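Local coordinates for protein 3-oxo-glucose-6-phosphate:glutamate aminotransferase (PDB 4K2M) that catalyses the reversible pyridoxal phosphate-dependent transamination of 3-dehydro-glucose 6-phosphate with glutamate, giving kanosamine 6-phosphate, a step in antibiotic biosynthesis, at residues 227-232 / 243-248; 202-207 / 221-226. All coordinates share one frame; numbering follows the deposited sequence.

Contact 2 comes first along the chain and closes before contact 1 opens. Strand 220-224, which carries the second half of contact 2, and strand 240-244, whose end opens the second half of contact 1, follow each other in sequence and lie side by side, parallel, in the central mixed sheet of seven strands. The two contacts have centres about 11 Å apart and touch directly where the side chains of Ser244 and Cys226 meet. Both reach the kanosamine 6-phosphate aldimine of the cofactor: contact 2 at the pyridine nitrogen, contact 1 at the ring hydroxyl and both phosphates. Neighbouring strand ends and the loops after them thus serve the cofactor and, in contact 1, the sugar phosphate.

Contact 1 (227-232 / 243-248); sequences QGIGLT and LSFNPY. With O1G (3-deoxy-3-[(E)-({3-hydroxy-2-methyl-5-[(phosphonooxy)methyl]pyridin-4-yl}methylidene)amino]-6-O-phosphono-alpha-D-gluco pyranose), chain C.
Ile229 packs against Leu243 and Phe245 where the loop after strand 220-224 passes the end of strand 240-244, in the aspartate aminotransferase fold. This apolar contact is small: CB of Ile229 meets CD2 of Leu243 at 4.3 Å, and CD1 of Ile229 comes to the edge of the Phe245 ring, near its plane, 4.3 Å from CE1. Helix 103-116 covers the same cluster through Leu112, Tyr115 and Leu116. A type II turn from Gly228 to Leu231 has Ile229 and Gly230 at its centre, Gly230 with the positive phi that suits glycine.

The polar ends serve the bound aldimine. Gln227, extended beyond CG, reaches the pyridine hydroxyl with NE2 2.6 Å from O3 of the ligand, while its OE1 accepts from the backbone of Tyr201. Ser244 has OG anti to its own N (chi1 172°), from where it donates to cofactor phosphate oxygen OP2 at 2.6 Å and accepts from Asn246 N in an ST turn. At the sugar phosphate, Asn246 ND2 makes a weak bond to OP6. Thr100 and Ser101 of the second subunit pack against this part of the loop. An Asx turn follows, in which Tyr248 N approaches Asn246 OD1 at 2.8 Å from above the carbonyl plane; OD1 also bonds to Lys249 NZ. The Tyr248 hydroxyl OH donates to ligand OP8 at 2.8 Å, with OP8 in the plane of the ring at its edge.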
# COMPACT_ATOMS: atom_id res chain seq x y z
N GLN A 227 -10.00 4.31 13.86
CA GLN A 227 -11.47 4.30 13.77
C GLN A 227 -12.10 5.60 14.29
O GLN A 227 -13.31 5.67 14.44
CB GLN A 227 -12.04 3.14 14.59
CG GLN A 227 -11.74 1.77 13.97
CD GLN A 227 -12.29 0.62 14.81
OE1 GLN A 227 -13.04 0.84 15.77
NE2 GLN A 227 -11.93 -0.61 14.45
N GLY A 228 -11.28 6.60 14.57
CA GLY A 228 -11.74 7.77 15.31
C GLY A 228 -11.71 9.12 14.61
O GLY A 228 -11.82 10.16 15.28
N ILE A 229 -11.58 9.16 13.29
CA ILE A 229 -11.57 10.47 12.61
C ILE A 229 -12.85 11.26 12.91
O ILE A 229 -13.96 10.72 12.82
CB ILE A 229 -11.31 10.38 11.10
CG1 ILE A 229 -10.97 11.77 10.56
CG2 ILE A 229 -12.51 9.76 10.35
CD1 ILE A 229 -10.40 11.79 9.15
N GLY A 230 -12.68 12.53 13.28
CA GLY A 230 -13.80 13.42 13.61
C GLY A 230 -13.87 13.69 15.11
O GLY A 230 -14.59 14.59 15.56
N LEU A 231 -13.15 12.91 15.92
CA LEU A 231 -13.19 13.12 17.38
C LEU A 231 -12.65 14.50 17.74
O LEU A 231 -11.59 14.91 17.28
CB LEU A 231 -12.39 12.05 18.13
CG LEU A 231 -13.04 10.66 18.27
CD1 LEU A 231 -12.01 9.68 18.82
CD2 LEU A 231 -14.22 10.74 19.21
N THR A 232 -13.41 15.24 18.54
CA THR A 232 -12.98 16.53 19.04
C THR A 232 -11.71 16.38 19.87
O THR A 232 -11.60 15.46 20.70
CB THR A 232 -14.09 17.17 19.87
OG1 THR A 232 -15.15 17.54 19.00
CG2 THR A 232 -13.58 18.40 20.63
N LEU A 243 -4.11 7.46 11.69
CA LEU A 243 -5.41 7.33 11.08
C LEU A 243 -5.37 6.22 10.05
O LEU A 243 -4.31 5.92 9.51
CB LEU A 243 -5.81 8.63 10.37
CG LEU A 243 -6.05 9.83 11.29
CD1 LEU A 243 -6.26 11.10 10.48
CD2 LEU A 243 -7.26 9.58 12.18
N SER A 244 -6.54 5.63 9.77
CA SER A 244 -6.72 4.73 8.63
C SER A 244 -7.74 5.35 7.70
O SER A 244 -8.72 5.94 8.16
CB SER A 244 -7.27 3.38 9.06
OG SER A 244 -7.61 2.61 7.91
N PHE A 245 -7.51 5.20 6.39
CA PHE A 245 -8.48 5.62 5.38
C PHE A 245 -8.91 4.41 4.58
O PHE A 245 -9.25 4.49 3.41
CB PHE A 245 -7.90 6.69 4.44
CG PHE A 245 -7.33 7.87 5.18
CD1 PHE A 245 -8.10 8.55 6.12
CD2 PHE A 245 -6.02 8.26 4.97
CE1 PHE A 245 -7.56 9.63 6.82
CE2 PHE A 245 -5.48 9.34 5.65
CZ PHE A 245 -6.25 10.02 6.58
N ASN A 246 -8.87 3.25 5.23
CA ASN A 246 -9.45 2.05 4.64
C ASN A 246 -10.92 2.34 4.26
O ASN A 246 -11.60 3.15 4.91
CB ASN A 246 -9.29 0.89 5.64
CG ASN A 246 -10.27 -0.23 5.41
OD1 ASN A 246 -11.41 -0.16 5.87
ND2 ASN A 246 -9.81 -1.30 4.74
N PRO A 247 -11.41 1.72 3.19
CA PRO A 247 -12.75 2.08 2.70
C PRO A 247 -13.90 1.85 3.67
O PRO A 247 -14.99 2.38 3.41
CB PRO A 247 -12.93 1.15 1.49
CG PRO A 247 -11.54 0.93 1.01
CD PRO A 247 -10.70 0.84 2.24
N TYR A 248 -13.71 1.06 4.73
CA TYR A 248 -14.80 0.86 5.68
C TYR A 248 -14.78 1.89 6.80
O TYR A 248 -15.67 1.90 7.65
CB TYR A 248 -14.75 -0.54 6.29
CG TYR A 248 -14.42 -1.63 5.31
CD1 TYR A 248 -15.00 -1.67 4.05
CD2 TYR A 248 -13.50 -2.60 5.64
CE1 TYR A 248 -14.67 -2.68 3.14
CE2 TYR A 248 -13.17 -3.60 4.76
CZ TYR A 248 -13.75 -3.64 3.52
OH TYR A 248 -13.39 -4.65 2.65
P O1G C . -5.50 -0.30 8.13
C3A O1G C . -8.37 -0.64 13.17
O3 O1G C . -9.70 -0.91 13.17
C1 O1G C . -11.75 -4.66 9.56
N1' O1G C . -6.39 0.08 14.24
C2 O1G C . -11.04 -3.73 10.55
O2 O1G C . -12.12 -3.22 11.39
C9A O1G C . -7.71 -0.17 14.30
C2A O1G C . -8.42 0.08 15.62
C3 O1G C . -10.26 -2.59 9.88
N3' O1G C . -9.45 -2.01 10.96
O1 O1G C . -12.88 -4.01 8.95
C4 O1G C . -9.42 -3.08 8.68
O4 O1G C . -9.21 -1.85 7.96
C4A O1G C . -7.68 -0.85 11.98
C4B O1G C . -8.35 -1.37 10.78
C5 O1G C . -10.32 -3.94 7.79
O5 O1G C . -10.87 -5.05 8.51
C5A O1G C . -6.32 -0.58 11.94
C5T O1G C . -5.39 -0.76 10.73
C6 O1G C . -9.59 -4.65 6.69
C6A O1G C . -5.70 -0.12 13.10
OP1 O1G C . -4.08 -0.83 8.15
OP2 O1G C . -5.63 0.98 7.38
OP3 O1G C . -6.52 -1.40 7.75
OP4 O1G C . -5.81 0.13 9.68
O6 O1G C . -10.38 -5.22 5.72
P' O1G C . -9.89 -5.29 4.19
OP6 O1G C . -9.75 -3.85 3.74
OP7 O1G C . -8.60 -6.08 4.13
OP8 O1G C . -11.06 -6.02 3.52

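Contact 2 (202-207 / 221-226). With O1G (3-deoxy-3-[(E)-({3-hydroxy-2-methyl-5-[(phosphonooxy)methyl]pyridin-4-yl}methylidene)amino]-6-O-phosphono-alpha-D-gluco pyranose), chain C.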
# COMPACT_ATOMS: atom_id res chain seq x y z
N GLY A 202 -14.59 4.02 17.73
CA GLY A 202 -14.79 5.46 17.55
C GLY A 202 -14.93 6.22 18.86
O GLY A 202 -15.13 7.44 18.87
N LYS A 203 -14.80 5.51 19.98
CA LYS A 203 -14.88 6.14 21.31
C LYS A 203 -13.49 6.65 21.71
O LYS A 203 -12.51 5.93 21.61
CB LYS A 203 -15.33 5.09 22.34
CG LYS A 203 -15.38 5.56 23.78
CD LYS A 203 -16.52 6.53 24.03
CE LYS A 203 -16.66 6.79 25.53
NZ LYS A 203 -17.76 7.76 25.78
N HIS A 204 -13.43 7.89 22.19
CA HIS A 204 -12.16 8.51 22.59
C HIS A 204 -11.70 7.92 23.93
O HIS A 204 -12.46 7.91 24.91
CB HIS A 204 -12.37 10.02 22.72
CG HIS A 204 -11.17 10.84 22.35
ND1 HIS A 204 -11.27 12.16 21.97
CD2 HIS A 204 -9.86 10.53 22.30
CE1 HIS A 204 -10.06 12.63 21.71
NE2 HIS A 204 -9.19 11.66 21.89
N SER A 205 -10.45 7.44 23.97
CA SER A 205 -9.85 6.98 25.21
C SER A 205 -9.68 8.16 26.16
O SER A 205 -9.77 9.32 25.74
CB SER A 205 -8.46 6.41 24.94
OG SER A 205 -8.53 5.26 24.13
N ASP A 206 -9.43 7.88 27.44
CA ASP A 206 -9.23 8.95 28.43
C ASP A 206 -7.83 9.52 28.31
O ASP A 206 -6.94 9.22 29.12
CB ASP A 206 -9.45 8.41 29.84
CG ASP A 206 -9.47 9.52 30.91
OD1 ASP A 206 -9.11 10.69 30.61
OD2 ASP A 206 -9.82 9.19 32.06
N MET A 207 -7.63 10.36 27.30
CA MET A 207 -6.28 10.76 26.92
C MET A 207 -5.59 11.68 27.93
O MET A 207 -4.36 11.59 28.11
CB MET A 207 -6.27 11.39 25.52
CG MET A 207 -6.58 10.40 24.39
SD MET A 207 -5.37 9.08 24.30
CE MET A 207 -3.95 9.99 23.73
N VAL A 221 3.41 8.64 23.81
CA VAL A 221 2.04 8.20 23.57
C VAL A 221 1.78 8.25 22.08
O VAL A 221 1.85 9.31 21.45
CB VAL A 221 1.03 9.10 24.28
CG1 VAL A 221 -0.39 8.69 23.91
CG2 VAL A 221 1.21 9.02 25.79
N ILE A 222 1.49 7.10 21.50
CA ILE A 222 1.09 7.07 20.11
C ILE A 222 -0.31 6.50 20.12
O ILE A 222 -0.53 5.40 20.62
CB ILE A 222 2.06 6.23 19.25
CG1 ILE A 222 1.47 5.97 17.86
CG2 ILE A 222 2.46 4.92 19.96
CD1 ILE A 222 2.50 5.43 16.85
N GLU A 223 -1.27 7.25 19.59
CA GLU A 223 -2.65 6.81 19.70
C GLU A 223 -3.11 6.21 18.38
O GLU A 223 -2.78 6.71 17.31
CB GLU A 223 -3.57 7.95 20.12
CG GLU A 223 -3.63 9.07 19.12
CD GLU A 223 -4.49 10.23 19.56
OE1 GLU A 223 -5.26 10.09 20.53
OE2 GLU A 223 -4.39 11.29 18.92
N ASP A 224 -3.84 5.10 18.48
CA ASP A 224 -4.40 4.45 17.31
C ASP A 224 -5.79 5.04 17.18
O ASP A 224 -6.72 4.63 17.88
CB ASP A 224 -4.49 2.94 17.55
CG ASP A 224 -5.13 2.20 16.41
OD1 ASP A 224 -5.79 2.82 15.55
OD2 ASP A 224 -4.98 0.96 16.38
N ALA A 225 -5.93 6.01 16.29
CA ALA A 225 -7.22 6.65 16.07
C ALA A 225 -7.73 6.20 14.71
O ALA A 225 -8.47 6.93 14.03
CB ALA A 225 -7.08 8.16 16.11
N CYS A 226 -7.33 5.00 14.29
CA CYS A 226 -7.73 4.53 12.97
C CYS A 226 -9.25 4.47 12.76
O CYS A 226 -9.73 4.61 11.63
CB CYS A 226 -7.05 3.21 12.62
SG CYS A 226 -5.26 3.43 12.35
P O1G C . -5.50 -0.30 8.13
C3A O1G C . -8.37 -0.64 13.17
O3 O1G C . -9.70 -0.91 13.17
C1 O1G C . -11.75 -4.66 9.56
N1' O1G C . -6.39 0.08 14.24
C2 O1G C . -11.04 -3.73 10.55
O2 O1G C . -12.12 -3.22 11.39
C9A O1G C . -7.71 -0.17 14.30
C2A O1G C . -8.42 0.08 15.62
C3 O1G C . -10.26 -2.59 9.88
N3' O1G C . -9.45 -2.01 10.96
O1 O1G C . -12.88 -4.01 8.95
C4 O1G C . -9.42 -3.08 8.68
O4 O1G C . -9.21 -1.85 7.96
C4A O1G C . -7.68 -0.85 11.98
C4B O1G C . -8.35 -1.37 10.78
C5 O1G C . -10.32 -3.94 7.79
O5 O1G C . -10.87 -5.05 8.51
C5A O1G C . -6.32 -0.58 11.94
C5T O1G C . -5.39 -0.76 10.73
C6 O1G C . -9.59 -4.65 6.69
C6A O1G C . -5.70 -0.12 13.10
OP1 O1G C . -4.08 -0.83 8.15
OP2 O1G C . -5.63 0.98 7.38
OP3 O1G C . -6.52 -1.40 7.75
OP4 O1G C . -5.81 0.13 9.68
O6 O1G C . -10.38 -5.22 5.72
P' O1G C . -9.89 -5.29 4.19
OP6 O1G C . -9.75 -3.85 3.74
OP7 O1G C . -8.60 -6.08 4.13
OP8 O1G C . -11.06 -6.02 3.52
O HOH W 1 -6.61 12.14 21.30
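The methyl end of Met207 settles between Val221 and Glu223. With chi1, chi2 and chi3 all near -65°, the thioether chain curls instead of stretching out, and CE is brought to 3.8 Å from CG1 of Val221 and 3.5 Å from OE1 of Glu223. Met207 and Val221 run past one another in opposite directions. Glu223 places CG between its backbone N and carbonyl carbon (chi1 63°) and then extends, which lays the carboxylate across the end of the methionine, with OE1 on the His204 side. No direct bond joins Glu223 to His204; a water bridges them, lying in the plane of the His204 ring at its edge, 2.7 Å from His204 NE2, and donating to Glu223 OE1 at 2.6 Å. The buried carboxylate is further held by His199 at OE1 and by Thr241 at OE2.

These residues belong to a beta-alpha-beta crossover: the loop after strand 192-195 enters helix 207-217, with Asp206 at its N-cap, and the chain returns as the parallel neighbouring strand 220-224. Beyond Glu223 the strand delivers Asp224 to the cofactor. Its OD2 lies 2.7 Å from N1' of the ligand, the place of the aspartate that faces the pyridine nitrogen in this fold. OD2 is hydrogen-bonded to Thr156 OG1. An Asx turn steadies the other oxygen, Cys226 N meeting Asp224 OD1 at 3.0 Å, and Cys226 CB rests 3.6 Å from N1' of the ligand.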